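PDB 6P1G: copper chaperone PCu(A)C from Methylosinus trichosporium OB3b, which binds copper through its PCu(A)C domain, the part present here, and probably serves as a copper chaperone in this methane-oxidizing bacterium. Local coordinates for residues Val54-Ala59 and Ser84-Val89. Sequence-based numbering, arbitrary orientation.
Sequences VQFHIA and SHVELV. With ZN (zinc ion), chain D.
H57, H85 and E87 converge on one zinc ion, H57 through ND1, H85 through NE2 and E87 through OE1, which lies 1.9 Å from the metal; H61 supplies the fourth ligand. Imidazole nitrogens and a carboxylate oxygen suit zinc. CG of H85 sits between its backbone N and carbonyl carbon (chi1 59°), an arrangement that turns one ring face to CB of H57, 3.6 Å from the centroid. Methylene CB of E87 likewise covers one face of the H57 ring, while the chain bends at chi2 (81°) to turn the carboxylate to the metal. This site is built on an antiparallel pair of strands in the beta-rich PCu(A)C domain: Q55–E87 and H57–H85 are hydrogen-bonded pairs, and the two-residue spacing of H85 and E87, with H57 opposite H85, puts these three ligands on one face with Q55. On the other face, F56 CE2 meets V86 CG2 at 3.7 Å and V54 packs on V86 and L88; apolar V54, F56 and V86 also suit packing on L43 and V46 of strand 41-47. In the second shell, NE2 of H57 donates to OE1 of Q55 at 3.0 Å, on a lone pair in the amide's carbonyl plane, which should restrain ring rotation and probably makes ND1 a better donor to zinc. NE2 of Q28 hydrogen-bonds OE2 of E87.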
ATOM      1  N   VAL A  54       3.238 -10.208   1.797  1.00 43.64           N
ATOM      2  CA  VAL A  54       2.712  -9.053   2.514  1.00 43.26           C
ATOM      3  C   VAL A  54       1.718  -9.475   3.585  1.00 46.95           C
ATOM      4  O   VAL A  54       1.164 -10.573   3.541  1.00 44.73           O
ATOM      5  CB  VAL A  54       2.009  -8.044   1.571  1.00 44.20           C
ATOM      6  CG1 VAL A  54       2.967  -7.530   0.507  1.00 46.26           C
ATOM      7  CG2 VAL A  54       0.765  -8.666   0.947  1.00 40.91           C
ATOM      8  N   GLN A  55       1.500  -8.587   4.546  1.00 42.74           N
ATOM      9  CA  GLN A  55       0.447  -8.759   5.535  1.00 43.33           C
ATOM     10  C   GLN A  55      -0.344  -7.466   5.637  1.00 40.60           C
ATOM     11  O   GLN A  55       0.189  -6.384   5.382  1.00 40.92           O
ATOM     12  CB  GLN A  55       1.028  -9.148   6.896  1.00 40.36           C
ATOM     13  CG  GLN A  55       1.781 -10.470   6.890  1.00 43.45           C
ATOM     14  CD  GLN A  55       2.617 -10.675   8.137  1.00 61.12           C
ATOM     15  OE1 GLN A  55       2.630  -9.833   9.037  1.00 61.92           O
ATOM     16  NE2 GLN A  55       3.323 -11.798   8.198  1.00 56.85           N
ATOM     17  N   PHE A  56      -1.614  -7.572   6.004  1.00 41.26           N
ATOM     18  CA  PHE A  56      -2.438  -6.386   6.172  1.00 40.40           C
ATOM     19  C   PHE A  56      -2.574  -6.087   7.660  1.00 50.60           C
ATOM     20  O   PHE A  56      -3.080  -6.903   8.431  1.00 49.97           O
ATOM     21  CB  PHE A  56      -3.800  -6.581   5.506  1.00 46.09           C
ATOM     22  CG  PHE A  56      -3.719  -6.778   4.015  1.00 45.90           C
ATOM     23  CD1 PHE A  56      -3.474  -8.032   3.477  1.00 47.58           C
ATOM     24  CD2 PHE A  56      -3.872  -5.707   3.154  1.00 46.64           C
ATOM     25  CE1 PHE A  56      -3.391  -8.212   2.105  1.00 48.43           C
ATOM     26  CE2 PHE A  56      -3.794  -5.880   1.782  1.00 48.63           C
ATOM     27  CZ  PHE A  56      -3.551  -7.132   1.258  1.00 41.47           C
ATOM     28  N   HIS A  57      -2.104  -4.906   8.048  1.00 48.03           N
ATOM     29  CA  HIS A  57      -2.019  -4.512   9.452  1.00 43.14           C
ATOM     30  C   HIS A  57      -2.932  -3.383   9.905  1.00 43.07           C
ATOM     31  O   HIS A  57      -3.204  -2.439   9.164  1.00 42.26           O
ATOM     32  CB  HIS A  57      -0.580  -4.122   9.801  1.00 38.38           C
ATOM     33  CG  HIS A  57       0.363  -5.281   9.880  1.00 36.98           C
ATOM     34  ND1 HIS A  57       1.698  -5.131  10.185  1.00 38.58           N
ATOM     35  CD2 HIS A  57       0.164  -6.607   9.702  1.00 39.47           C
ATOM     36  CE1 HIS A  57       2.283  -6.317  10.190  1.00 39.50           C
ATOM     37  NE2 HIS A  57       1.373  -7.228   9.899  1.00 44.92           N
ATOM     38  N   ILE A  58      -3.420  -3.521  11.133  1.00 43.59           N
ATOM     39  CA  ILE A  58      -4.070  -2.431  11.844  1.00 45.34           C
ATOM     40  C   ILE A  58      -3.004  -1.888  12.796  1.00 46.24           C
ATOM     41  O   ILE A  58      -2.209  -2.658  13.338  1.00 46.07           O
ATOM     42  CB  ILE A  58      -5.317  -2.890  12.632  1.00 48.24           C
ATOM     43  CG1 ILE A  58      -6.306  -3.609  11.713  1.00 53.81           C
ATOM     44  CG2 ILE A  58      -5.996  -1.706  13.304  1.00 47.12           C
ATOM     45  CD1 ILE A  58      -6.801  -2.760  10.570  1.00 54.55           C
ATOM     46  N   ALA A  59      -2.967  -0.572  12.982  1.00 42.06           N
ATOM     47  CA  ALA A  59      -1.961   0.043  13.849  1.00 51.07           C
ATOM     48  C   ALA A  59      -2.054  -0.481  15.283  1.00 50.51           C
ATOM     49  O   ALA A  59      -3.151  -0.593  15.829  1.00 46.00           O
ATOM     50  CB  ALA A  59      -2.102   1.549  13.828  1.00 40.90           C
ATOM     51  N   SER A  84      -4.252   1.959   9.223  1.00 38.48           N
ATOM     52  CA  SER A  84      -4.026   0.640   8.651  1.00 37.62           C
ATOM     53  C   SER A  84      -2.989   0.740   7.538  1.00 39.41           C
ATOM     54  O   SER A  84      -2.787   1.810   6.963  1.00 34.58           O
ATOM     55  CB  SER A  84      -5.328   0.033   8.124  1.00 41.99           C
ATOM     56  OG  SER A  84      -5.667   0.560   6.856  1.00 44.25           O
ATOM     57  N   HIS A  85      -2.331  -0.373   7.238  1.00 36.95           N
ATOM     58  CA  HIS A  85      -1.303  -0.379   6.208  1.00 35.84           C
ATOM     59  C   HIS A  85      -1.006  -1.793   5.741  1.00 38.28           C
ATOM     60  O   HIS A  85      -1.409  -2.768   6.377  1.00 31.96           O
ATOM     61  CB  HIS A  85      -0.013   0.255   6.727  1.00 32.27           C
ATOM     62  CG  HIS A  85       0.550  -0.431   7.933  1.00 34.35           C
ATOM     63  ND1 HIS A  85       0.153  -0.130   9.218  1.00 32.52           N
ATOM     64  CD2 HIS A  85       1.476  -1.415   8.045  1.00 35.12           C
ATOM     65  CE1 HIS A  85       0.813  -0.894  10.071  1.00 37.09           C
ATOM     66  NE2 HIS A  85       1.620  -1.684   9.385  1.00 35.93           N
ATOM     67  N   VAL A  86      -0.305  -1.892   4.619  1.00 32.73           N
ATOM     68  CA  VAL A  86       0.208  -3.168   4.156  1.00 33.81           C
ATOM     69  C   VAL A  86       1.648  -3.322   4.619  1.00 35.86           C
ATOM     70  O   VAL A  86       2.483  -2.448   4.386  1.00 33.76           O
ATOM     71  CB  VAL A  86       0.135  -3.297   2.622  1.00 33.69           C
ATOM     72  CG1 VAL A  86       0.795  -4.585   2.166  1.00 34.86           C
ATOM     73  CG2 VAL A  86      -1.308  -3.230   2.149  1.00 31.07           C
ATOM     74  N   GLU A  87       1.929  -4.433   5.286  1.00 28.33           N
ATOM     75  CA  GLU A  87       3.287  -4.732   5.715  1.00 38.16           C
ATOM     76  C   GLU A  87       4.012  -5.489   4.612  1.00 33.84           C
ATOM     77  O   GLU A  87       3.556  -6.538   4.176  1.00 41.49           O
ATOM     78  CB  GLU A  87       3.278  -5.550   7.010  1.00 38.78           C
ATOM     79  CG  GLU A  87       4.625  -5.636   7.710  1.00 39.04           C
ATOM     80  CD  GLU A  87       4.938  -4.399   8.538  1.00 42.95           C
ATOM     81  OE1 GLU A  87       4.016  -3.600   8.793  1.00 35.37           O
ATOM     82  OE2 GLU A  87       6.106  -4.231   8.943  1.00 50.58           O
ATOM     83  N   LEU A  88       5.139  -4.949   4.159  1.00 39.56           N
ATOM     84  CA  LEU A  88       5.939  -5.609   3.137  1.00 34.44           C
ATOM     85  C   LEU A  88       6.954  -6.514   3.816  1.00 44.74           C
ATOM     86  O   LEU A  88       7.831  -6.040   4.536  1.00 42.08           O
ATOM     87  CB  LEU A  88       6.635  -4.577   2.248  1.00 42.28           C
ATOM     88  CG  LEU A  88       5.732  -3.487   1.663  1.00 40.40           C
ATOM     89  CD1 LEU A  88       6.527  -2.522   0.799  1.00 38.19           C
ATOM     90  CD2 LEU A  88       4.592  -4.101   0.865  1.00 36.91           C
ATOM     91  N   VAL A  89       6.834  -7.815   3.578  1.00 44.86           N
ATOM     92  CA  VAL A  89       7.582  -8.810   4.342  1.00 47.65           C
ATOM     93  C   VAL A  89       8.693  -9.459   3.519  1.00 56.53           C
ATOM     94  O   VAL A  89       8.517  -9.735   2.331  1.00 54.56           O
ATOM     95  CB  VAL A  89       6.638  -9.905   4.881  1.00 50.98           C
ATOM     96  CG1 VAL A  89       7.393 -10.879   5.773  1.00 58.47           C
ATOM     97  CG2 VAL A  89       5.494  -9.274   5.653  1.00 48.59           C
TER
HETATM   98 ZN    ZN D 202       2.712  -3.263  10.180  1.00 38.92          ZN